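Local atomic coordinates of transcriptional activator of comK gene (Bacillus halodurans, PDB entry 2HQB), a protein that probably activates expression of comK and is likely a membrane-anchored lipoprotein resembling PnrA-like substrate-binding proteins. Residues L105-Y110 against T226-D231; Y252-D257 against S282-T287. One frame throughout, in Å; residues are numbered along the deposited sequence.

Contact 1 of 2, residues L105-Y110 against T226-D231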
ATOM      1  N   LEU A 105      -1.678   1.516  11.977  1.00 48.97           N
ATOM      2  CA  LEU A 105      -1.752   0.454  11.008  1.00 48.70           C
ATOM      3  C   LEU A 105      -0.565   0.488  10.056  1.00 50.02           C
ATOM      4  O   LEU A 105      -0.146   1.569   9.622  1.00 49.50           O
ATOM      5  CB  LEU A 105      -3.060   0.611  10.232  1.00 40.69           C
ATOM      6  CG  LEU A 105      -4.278   0.740  11.139  1.00 36.71           C
ATOM      7  CD1 LEU A 105      -5.479   1.077  10.323  1.00 31.95           C
ATOM      8  CD2 LEU A 105      -4.497  -0.571  11.864  1.00 39.82           C
ATOM      9  N   HIS A 106      -0.048  -0.691   9.721  1.00 47.30           N
ATOM     10  CA  HIS A 106       1.069  -0.810   8.784  1.00 49.36           C
ATOM     11  C   HIS A 106       0.901  -2.001   7.836  1.00 53.10           C
ATOM     12  O   HIS A 106       0.461  -3.081   8.238  1.00 57.04           O
ATOM     13  CB  HIS A 106       2.369  -1.006   9.534  1.00 49.77           C
ATOM     14  CG  HIS A 106       2.634   0.045  10.554  1.00 50.75           C
ATOM     15  ND1 HIS A 106       3.438   1.135  10.303  1.00 52.71           N
ATOM     16  CD2 HIS A 106       2.228   0.157  11.841  1.00 50.56           C
ATOM     17  CE1 HIS A 106       3.520   1.870  11.397  1.00 55.31           C
ATOM     18  NE2 HIS A 106       2.798   1.299  12.344  1.00 51.07           N
ATOM     19  N   PHE A 107       1.232  -1.800   6.568  1.00 52.59           N
ATOM     20  CA  PHE A 107       1.154  -2.882   5.609  1.00 45.65           C
ATOM     21  C   PHE A 107       2.543  -3.450   5.496  1.00 47.72           C
ATOM     22  O   PHE A 107       3.543  -2.722   5.461  1.00 42.25           O
ATOM     23  CB  PHE A 107       0.689  -2.406   4.248  1.00 34.62           C
ATOM     24  CG  PHE A 107      -0.783  -2.287   4.142  1.00 36.44           C
ATOM     25  CD1 PHE A 107      -1.408  -1.058   4.296  1.00 50.11           C
ATOM     26  CD2 PHE A 107      -1.555  -3.401   3.911  1.00 36.07           C
ATOM     27  CE1 PHE A 107      -2.805  -0.941   4.216  1.00 57.35           C
ATOM     28  CE2 PHE A 107      -2.946  -3.308   3.827  1.00 52.51           C
ATOM     29  CZ  PHE A 107      -3.576  -2.069   3.980  1.00 52.03           C
ATOM     30  N   GLU A 108       2.589  -4.774   5.466  1.00 52.79           N
ATOM     31  CA  GLU A 108       3.836  -5.486   5.374  1.00 54.41           C
ATOM     32  C   GLU A 108       4.232  -5.484   3.904  1.00 50.65           C
ATOM     33  O   GLU A 108       3.477  -5.952   3.059  1.00 50.43           O
ATOM     34  CB  GLU A 108       3.633  -6.892   5.933  1.00 63.33           C
ATOM     35  CG  GLU A 108       4.820  -7.391   6.735  1.00 80.22           C
ATOM     36  CD  GLU A 108       5.162  -6.486   7.903  1.00 80.78           C
ATOM     37  OE1 GLU A 108       4.331  -6.386   8.828  1.00 87.08           O
ATOM     38  OE2 GLU A 108       6.255  -5.875   7.896  1.00 85.26           O
ATOM     39  N   GLY A 109       5.413  -4.951   3.601  1.00 50.15           N
ATOM     40  CA  GLY A 109       5.841  -4.852   2.212  1.00 51.87           C
ATOM     41  C   GLY A 109       6.726  -5.887   1.525  1.00 51.78           C
ATOM     42  O   GLY A 109       6.549  -6.145   0.337  1.00 48.31           O
ATOM     43  N   TYR A 110       7.685  -6.468   2.241  1.00 55.97           N
ATOM     44  CA  TYR A 110       8.587  -7.458   1.647  1.00 55.45           C
ATOM     45  C   TYR A 110       7.881  -8.571   0.859  1.00 57.76           C
ATOM     46  O   TYR A 110       8.172  -8.770  -0.320  1.00 56.59           O
ATOM     47  CB  TYR A 110       9.454  -8.080   2.732  1.00 52.40           C
ATOM     48  CG  TYR A 110      10.533  -9.010   2.219  1.00 55.45           C
ATOM     49  CD1 TYR A 110      11.776  -8.523   1.775  1.00 55.18           C
ATOM     50  CD2 TYR A 110      10.304 -10.383   2.149  1.00 55.69           C
ATOM     51  CE1 TYR A 110      12.755  -9.397   1.271  1.00 54.96           C
ATOM     52  CE2 TYR A 110      11.264 -11.256   1.649  1.00 51.38           C
ATOM     53  CZ  TYR A 110      12.471 -10.766   1.209  1.00 55.01           C
ATOM     54  OH  TYR A 110      13.334 -11.657   0.641  1.00 48.18           O
ATOM     55  N   THR A 226       1.013  -5.455  -6.899  1.00 40.68           N
ATOM     56  CA  THR A 226       1.231  -5.742  -5.484  1.00 42.68           C
ATOM     57  C   THR A 226       0.169  -4.895  -4.733  1.00 44.63           C
ATOM     58  O   THR A 226       0.381  -3.752  -4.390  1.00 47.92           O
ATOM     59  CB  THR A 226       2.728  -5.413  -5.038  1.00 47.33           C
ATOM     60  OG1 THR A 226       3.069  -4.042  -5.289  1.00 49.08           O
ATOM     61  CG2 THR A 226       3.703  -6.285  -5.815  1.00 45.08           C
ATOM     62  N   VAL A 227      -0.987  -5.489  -4.490  1.00 47.01           N
ATOM     63  CA  VAL A 227      -2.107  -4.797  -3.866  1.00 48.18           C
ATOM     64  C   VAL A 227      -2.189  -4.736  -2.334  1.00 48.33           C
ATOM     65  O   VAL A 227      -1.964  -5.732  -1.651  1.00 44.71           O
ATOM     66  CB  VAL A 227      -3.408  -5.418  -4.386  1.00 48.39           C
ATOM     67  CG1 VAL A 227      -4.604  -4.592  -3.968  1.00 49.60           C
ATOM     68  CG2 VAL A 227      -3.326  -5.553  -5.884  1.00 42.65           C
ATOM     69  N   GLN A 228      -2.513  -3.548  -1.814  1.00 45.72           N
ATOM     70  CA  GLN A 228      -2.689  -3.345  -0.382  1.00 44.12           C
ATOM     71  C   GLN A 228      -4.128  -2.852  -0.220  1.00 49.21           C
ATOM     72  O   GLN A 228      -4.479  -1.787  -0.715  1.00 48.95           O
ATOM     73  CB  GLN A 228      -1.685  -2.324   0.146  1.00 39.43           C
ATOM     74  CG  GLN A 228      -0.251  -2.803  -0.024  1.00 49.17           C
ATOM     75  CD  GLN A 228       0.764  -1.925   0.679  1.00 51.70           C
ATOM     76  OE1 GLN A 228       0.645  -0.709   0.670  1.00 54.88           O
ATOM     77  NE2 GLN A 228       1.774  -2.540   1.283  1.00 48.78           N
ATOM     78  N   HIS A 229      -4.965  -3.627   0.467  1.00 49.06           N
ATOM     79  CA  HIS A 229      -6.369  -3.256   0.596  1.00 48.67           C
ATOM     80  C   HIS A 229      -6.710  -2.350   1.732  1.00 51.26           C
ATOM     81  O   HIS A 229      -7.225  -2.796   2.761  1.00 55.65           O
ATOM     82  CB  HIS A 229      -7.233  -4.508   0.672  1.00 52.28           C
ATOM     83  CG  HIS A 229      -6.970  -5.474  -0.441  1.00 55.84           C
ATOM     84  ND1 HIS A 229      -7.560  -5.361  -1.682  1.00 63.05           N
ATOM     85  CD2 HIS A 229      -6.127  -6.529  -0.522  1.00 52.73           C
ATOM     86  CE1 HIS A 229      -7.095  -6.308  -2.478  1.00 53.44           C
ATOM     87  NE2 HIS A 229      -6.225  -7.030  -1.799  1.00 60.64           N
ATOM     88  N   VAL A 230      -6.441  -1.065   1.524  1.00 49.67           N
ATOM     89  CA  VAL A 230      -6.718  -0.024   2.502  1.00 47.00           C
ATOM     90  C   VAL A 230      -8.204   0.056   2.839  1.00 46.66           C
ATOM     91  O   VAL A 230      -8.574   0.186   4.008  1.00 44.21           O
ATOM     92  CB  VAL A 230      -6.268   1.348   1.975  1.00 44.12           C
ATOM     93  CG1 VAL A 230      -6.559   2.405   2.996  1.00 46.31           C
ATOM     94  CG2 VAL A 230      -4.769   1.327   1.666  1.00 41.84           C
ATOM     95  N   ASP A 231      -9.058  -0.020   1.818  1.00 46.98           N
ATOM     96  CA  ASP A 231     -10.494   0.069   2.052  1.00 50.10           C
ATOM     97  C   ASP A 231     -10.913  -1.070   2.958  1.00 52.28           C
ATOM     98  O   ASP A 231     -11.700  -0.881   3.898  1.00 49.25           O
ATOM     99  CB  ASP A 231     -11.276   0.060   0.728  1.00 57.04           C
ATOM    100  CG  ASP A 231     -10.814  -1.035  -0.247  1.00 71.62           C
ATOM    101  OD1 ASP A 231      -9.782  -1.710  -0.013  1.00 67.92           O
ATOM    102  OD2 ASP A 231     -11.505  -1.203  -1.275  1.00 82.55           O
TER

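Contact 2 of 2, residues Y252-D257 against S282-T287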
ATOM      1  N   TYR A 252       0.557  -4.757  12.470  1.00 50.96           N
ATOM      2  CA  TYR A 252       1.112  -5.014  11.138  1.00 48.73           C
ATOM      3  C   TYR A 252       0.313  -6.012  10.329  1.00 48.82           C
ATOM      4  O   TYR A 252      -0.006  -7.080  10.831  1.00 51.05           O
ATOM      5  CB  TYR A 252       2.549  -5.490  11.255  1.00 43.37           C
ATOM      6  CG  TYR A 252       3.469  -4.377  11.650  1.00 46.52           C
ATOM      7  CD1 TYR A 252       3.549  -3.945  12.987  1.00 47.53           C
ATOM      8  CD2 TYR A 252       4.192  -3.678  10.675  1.00 46.33           C
ATOM      9  CE1 TYR A 252       4.330  -2.827  13.343  1.00 52.97           C
ATOM     10  CE2 TYR A 252       4.970  -2.566  11.010  1.00 50.16           C
ATOM     11  CZ  TYR A 252       5.036  -2.136  12.343  1.00 55.27           C
ATOM     12  OH  TYR A 252       5.776  -0.999  12.648  1.00 61.33           O
ATOM     13  N   TYR A 253       0.004  -5.670   9.073  1.00 48.10           N
ATOM     14  CA  TYR A 253      -0.795  -6.543   8.213  1.00 46.68           C
ATOM     15  C   TYR A 253      -0.070  -7.005   6.959  1.00 47.76           C
ATOM     16  O   TYR A 253       0.711  -6.253   6.378  1.00 47.86           O
ATOM     17  CB  TYR A 253      -2.089  -5.829   7.861  1.00 44.93           C
ATOM     18  CG  TYR A 253      -2.842  -5.382   9.091  1.00 37.08           C
ATOM     19  CD1 TYR A 253      -2.374  -4.341   9.886  1.00 46.93           C
ATOM     20  CD2 TYR A 253      -4.006  -6.011   9.466  1.00 40.31           C
ATOM     21  CE1 TYR A 253      -3.061  -3.948  11.029  1.00 48.14           C
ATOM     22  CE2 TYR A 253      -4.697  -5.627  10.595  1.00 47.63           C
ATOM     23  CZ  TYR A 253      -4.226  -4.601  11.374  1.00 48.12           C
ATOM     24  OH  TYR A 253      -4.930  -4.267  12.507  1.00 58.06           O
ATOM     25  N   ASP A 254      -0.333  -8.240   6.538  1.00 47.00           N
ATOM     26  CA  ASP A 254       0.359  -8.811   5.375  1.00 50.98           C
ATOM     27  C   ASP A 254      -0.547  -9.804   4.682  1.00 55.42           C
ATOM     28  O   ASP A 254      -1.760  -9.778   4.891  1.00 58.84           O
ATOM     29  CB  ASP A 254       1.623  -9.530   5.846  1.00 54.93           C
ATOM     30  CG  ASP A 254       2.655  -9.689   4.764  1.00 56.45           C
ATOM     31  OD1 ASP A 254       2.324  -9.468   3.584  1.00 64.22           O
ATOM     32  OD2 ASP A 254       3.804 -10.051   5.103  1.00 56.48           O
ATOM     33  N   PHE A 255       0.027 -10.687   3.865  1.00 58.40           N
ATOM     34  CA  PHE A 255      -0.780 -11.692   3.149  1.00 59.77           C
ATOM     35  C   PHE A 255      -1.621 -12.577   4.059  1.00 63.49           C
ATOM     36  O   PHE A 255      -2.711 -12.992   3.697  1.00 60.99           O
ATOM     37  CB  PHE A 255       0.100 -12.595   2.310  1.00 47.61           C
ATOM     38  CG  PHE A 255       0.402 -12.061   0.936  1.00 46.83           C
ATOM     39  CD1 PHE A 255       1.602 -11.403   0.676  1.00 40.59           C
ATOM     40  CD2 PHE A 255      -0.451 -12.329  -0.130  1.00 44.61           C
ATOM     41  CE1 PHE A 255       1.954 -11.040  -0.623  1.00 29.40           C
ATOM     42  CE2 PHE A 255      -0.100 -11.965  -1.431  1.00 48.24           C
ATOM     43  CZ  PHE A 255       1.106 -11.324  -1.676  1.00 34.50           C
ATOM     44  N   GLN A 256      -1.098 -12.865   5.243  1.00 70.36           N
ATOM     45  CA  GLN A 256      -1.790 -13.708   6.208  1.00 68.61           C
ATOM     46  C   GLN A 256      -3.045 -13.037   6.781  1.00 69.68           C
ATOM     47  O   GLN A 256      -4.015 -13.708   7.095  1.00 73.30           O
ATOM     48  CB  GLN A 256      -0.834 -14.069   7.345  1.00 63.84           C
ATOM     49  CG  GLN A 256       0.636 -14.208   6.920  1.00 74.04           C
ATOM     50  CD  GLN A 256       1.502 -13.055   7.421  1.00 80.63           C
ATOM     51  OE1 GLN A 256       1.365 -12.626   8.565  1.00 87.19           O
ATOM     52  NE2 GLN A 256       2.401 -12.559   6.575  1.00 85.57           N
ATOM     53  N   ASP A 257      -3.040 -11.715   6.907  1.00 67.61           N
ATOM     54  CA  ASP A 257      -4.192 -11.017   7.461  1.00 60.55           C
ATOM     55  C   ASP A 257      -5.271 -10.758   6.420  1.00 58.45           C
ATOM     56  O   ASP A 257      -6.338 -10.258   6.754  1.00 60.87           O
ATOM     57  CB  ASP A 257      -3.762  -9.701   8.106  1.00 62.65           C
ATOM     58  CG  ASP A 257      -2.517  -9.851   8.987  1.00 78.68           C
ATOM     59  OD1 ASP A 257      -2.251  -8.939   9.801  1.00 84.12           O
ATOM     60  OD2 ASP A 257      -1.791 -10.864   8.863  1.00 79.99           O
ATOM     61  N   SER A 282       0.359 -19.067  -0.821  1.00 75.05           N
ATOM     62  CA  SER A 282      -0.391 -19.906   0.119  1.00 73.79           C
ATOM     63  C   SER A 282       0.561 -20.524   1.128  1.00 67.50           C
ATOM     64  O   SER A 282       0.255 -20.609   2.327  1.00 62.79           O
ATOM     65  CB  SER A 282      -1.134 -20.989  -0.644  1.00 70.34           C
ATOM     66  OG  SER A 282      -0.372 -21.363  -1.774  1.00 78.90           O
ATOM     67  N   THR A 283       1.722 -20.937   0.632  1.00 62.48           N
ATOM     68  CA  THR A 283       2.727 -21.527   1.497  1.00 65.05           C
ATOM     69  C   THR A 283       3.113 -20.506   2.551  1.00 69.46           C
ATOM     70  O   THR A 283       2.980 -20.765   3.758  1.00 68.13           O
ATOM     71  CB  THR A 283       3.965 -21.927   0.703  1.00 64.89           C
ATOM     72  OG1 THR A 283       3.650 -23.072  -0.106  1.00 71.55           O
ATOM     73  CG2 THR A 283       5.153 -22.217   1.646  1.00 50.46           C
ATOM     74  N   TYR A 284       3.567 -19.340   2.077  1.00 71.91           N
ATOM     75  CA  TYR A 284       3.973 -18.229   2.938  1.00 68.63           C
ATOM     76  C   TYR A 284       2.832 -17.842   3.888  1.00 64.57           C
ATOM     77  O   TYR A 284       3.075 -17.465   5.039  1.00 64.26           O
ATOM     78  CB  TYR A 284       4.396 -17.023   2.086  1.00 69.02           C
ATOM     79  CG  TYR A 284       4.691 -15.777   2.893  1.00 68.84           C
ATOM     80  CD1 TYR A 284       5.969 -15.528   3.410  1.00 64.42           C
ATOM     81  CD2 TYR A 284       3.659 -14.886   3.218  1.00 66.91           C
ATOM     82  CE1 TYR A 284       6.203 -14.415   4.250  1.00 60.07           C
ATOM     83  CE2 TYR A 284       3.879 -13.785   4.047  1.00 62.74           C
ATOM     84  CZ  TYR A 284       5.146 -13.551   4.565  1.00 64.56           C
ATOM     85  OH  TYR A 284       5.315 -12.464   5.410  1.00 60.99           O
ATOM     86  N   ILE A 285       1.592 -17.915   3.421  1.00 61.10           N
ATOM     87  CA  ILE A 285       0.494 -17.603   4.319  1.00 66.63           C
ATOM     88  C   ILE A 285       0.440 -18.566   5.528  1.00 77.22           C
ATOM     89  O   ILE A 285       0.125 -18.134   6.648  1.00 79.49           O
ATOM     90  CB  ILE A 285      -0.851 -17.647   3.604  1.00 59.41           C
ATOM     91  CG1 ILE A 285      -0.994 -16.420   2.726  1.00 49.64           C
ATOM     92  CG2 ILE A 285      -1.987 -17.686   4.638  1.00 43.45           C
ATOM     93  CD1 ILE A 285      -2.112 -16.516   1.763  1.00 48.62           C
ATOM     94  N   GLN A 286       0.740 -19.856   5.312  1.00 82.33           N
ATOM     95  CA  GLN A 286       0.723 -20.846   6.405  1.00 83.80           C
ATOM     96  C   GLN A 286       2.081 -20.990   7.089  1.00 82.39           C
ATOM     97  O   GLN A 286       2.184 -20.886   8.314  1.00 81.69           O
ATOM     98  CB  GLN A 286       0.258 -22.216   5.898  1.00 89.06           C
ATOM     99  CG  GLN A 286      -1.245 -22.309   5.675  1.00 99.64           C
ATOM    100  CD  GLN A 286      -1.600 -22.798   4.278  1.00111.27           C
ATOM    101  OE1 GLN A 286      -1.295 -23.936   3.918  1.00117.50           O
ATOM    102  NE2 GLN A 286      -2.240 -21.936   3.482  1.00108.98           N
ATOM    103  N   THR A 287       3.119 -21.238   6.293  1.00 81.01           N
ATOM    104  CA  THR A 287       4.480 -21.372   6.810  1.00 79.43           C
ATOM    105  C   THR A 287       4.952 -20.034   7.330  1.00 79.46           C
ATOM    106  O   THR A 287       5.028 -19.799   8.537  1.00 80.66           O
ATOM    107  CB  THR A 287       5.459 -21.781   5.708  1.00 79.78           C
ATOM    108  OG1 THR A 287       5.261 -23.156   5.380  1.00 85.50           O
ATOM    109  CG2 THR A 287       6.883 -21.562   6.154  1.00 76.94           C
TER

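Contact 1 of 2, residues L105-Y110 against T226-D231
The hinge between the two lobes of a periplasmic-binding-protein fold is where F107 packs against Q228. Strand 102-107 belongs to one sheet, yet Y110, opening helix 110-122, bonds D146 of the second lobe; strand 222-228 belongs to the other sheet, yet V230, opening helix 230-240, touches F93 and K24 of the first lobe, so two connections between lobes pass each other here. Their nearest alpha carbons, F107 CA and Q228 CA, stay 7.1 Å apart, and side-chain packing rather than hydrogen bonding joins the segments. Q228 CB lies over the centre of the F107 ring, 4.0 Å from the centroid and 12° off the normal, a CH-pi contact. The two side chains slide past each other in opposite directions: the glutamine chain, extended beyond CG, brings Q228 CD to 3.6 Å from F107 CB. The amide and ring planes are 29° apart. An alanine here would keep the contact of CB with the amide but would probably leave Q228 CB and V230 CG2 without their aromatic partner and open a gap beside V259. On the 226-231 side, H229 centres an inverse gamma turn, with a weak V230 N to Q228 O bond of 3.1 Å, and occupies the N-cap position of helix 230-240; its NE2 is bonded to S261 OG. The far end of the phenylalanine reaches this turn obliquely, F107 CZ lying 3.9 Å from H229 C. Beside it, F107 CE1 meets V230 CG2 at 3.9 Å.

Contact 2 of 2, residues Y252-D257 against S282-T287
D254 and Y284 supply the polar part of this contact between the chain leaving strand 249-253 and the end of helix 271-286. Residues 252-257 lead from one sheet to strand 260-262 of the other, probably the third interlobe crossover of the periplasmic-binding-protein fold. Y284 OH donates to D254 OD2 over 2.9 Å, meeting the carboxylate from above its plane, 41° out of it; the two side chains cross at about a right angle. Y284 CG is anti to the backbone N (chi1 174°), which starts the ring on its way from the helix to the aspartate. The other carboxylate oxygen, D254 OD1, accepts a weak bond from F255 N, so the group is held from both its oxygens. The Q256 amide comes obliquely to the phenol, Q256 NE2 being 3.1 Å from Y284 OH, but at an angle too poor for a hydrogen bond. Apolar contact is centred on F255 CB, which is 4.0 Å from I285 CG1 and, at the edge of the tyrosine ring, 4.3 Å from Y284 CE2. The F255 ring itself turns from the C-terminal helix toward helix 110-122, meeting F115 edge-to-face. A111 of that same helix touches D254, F255 and Y284, while V260 of strand 260-262 packs against D254 and F255.

How the contacts relate
Contact 1 and contact 2 come in series along the chain, the first closing at D231 before the second opens at Y252, with helix 230-240 leading into strand 249-253 between them. Their centres are about 12 Å apart; that of contact 1 is about 4 Å, and that of contact 2 about 16 Å, from the centre of the chain. Strands 102-107 and 249-253 are neighbours in one sheet, and Y253 links them through two probable hydrogen bonds, E108 N to Y253 O at 2.6 Å and H106 O to Y253 N at 2.8 Å. Together the contacts probably take in the fold's three interlobe crossovers, consistent with a hinge on which the lobes could move, and contact 2 ties the third to the C-terminal helix.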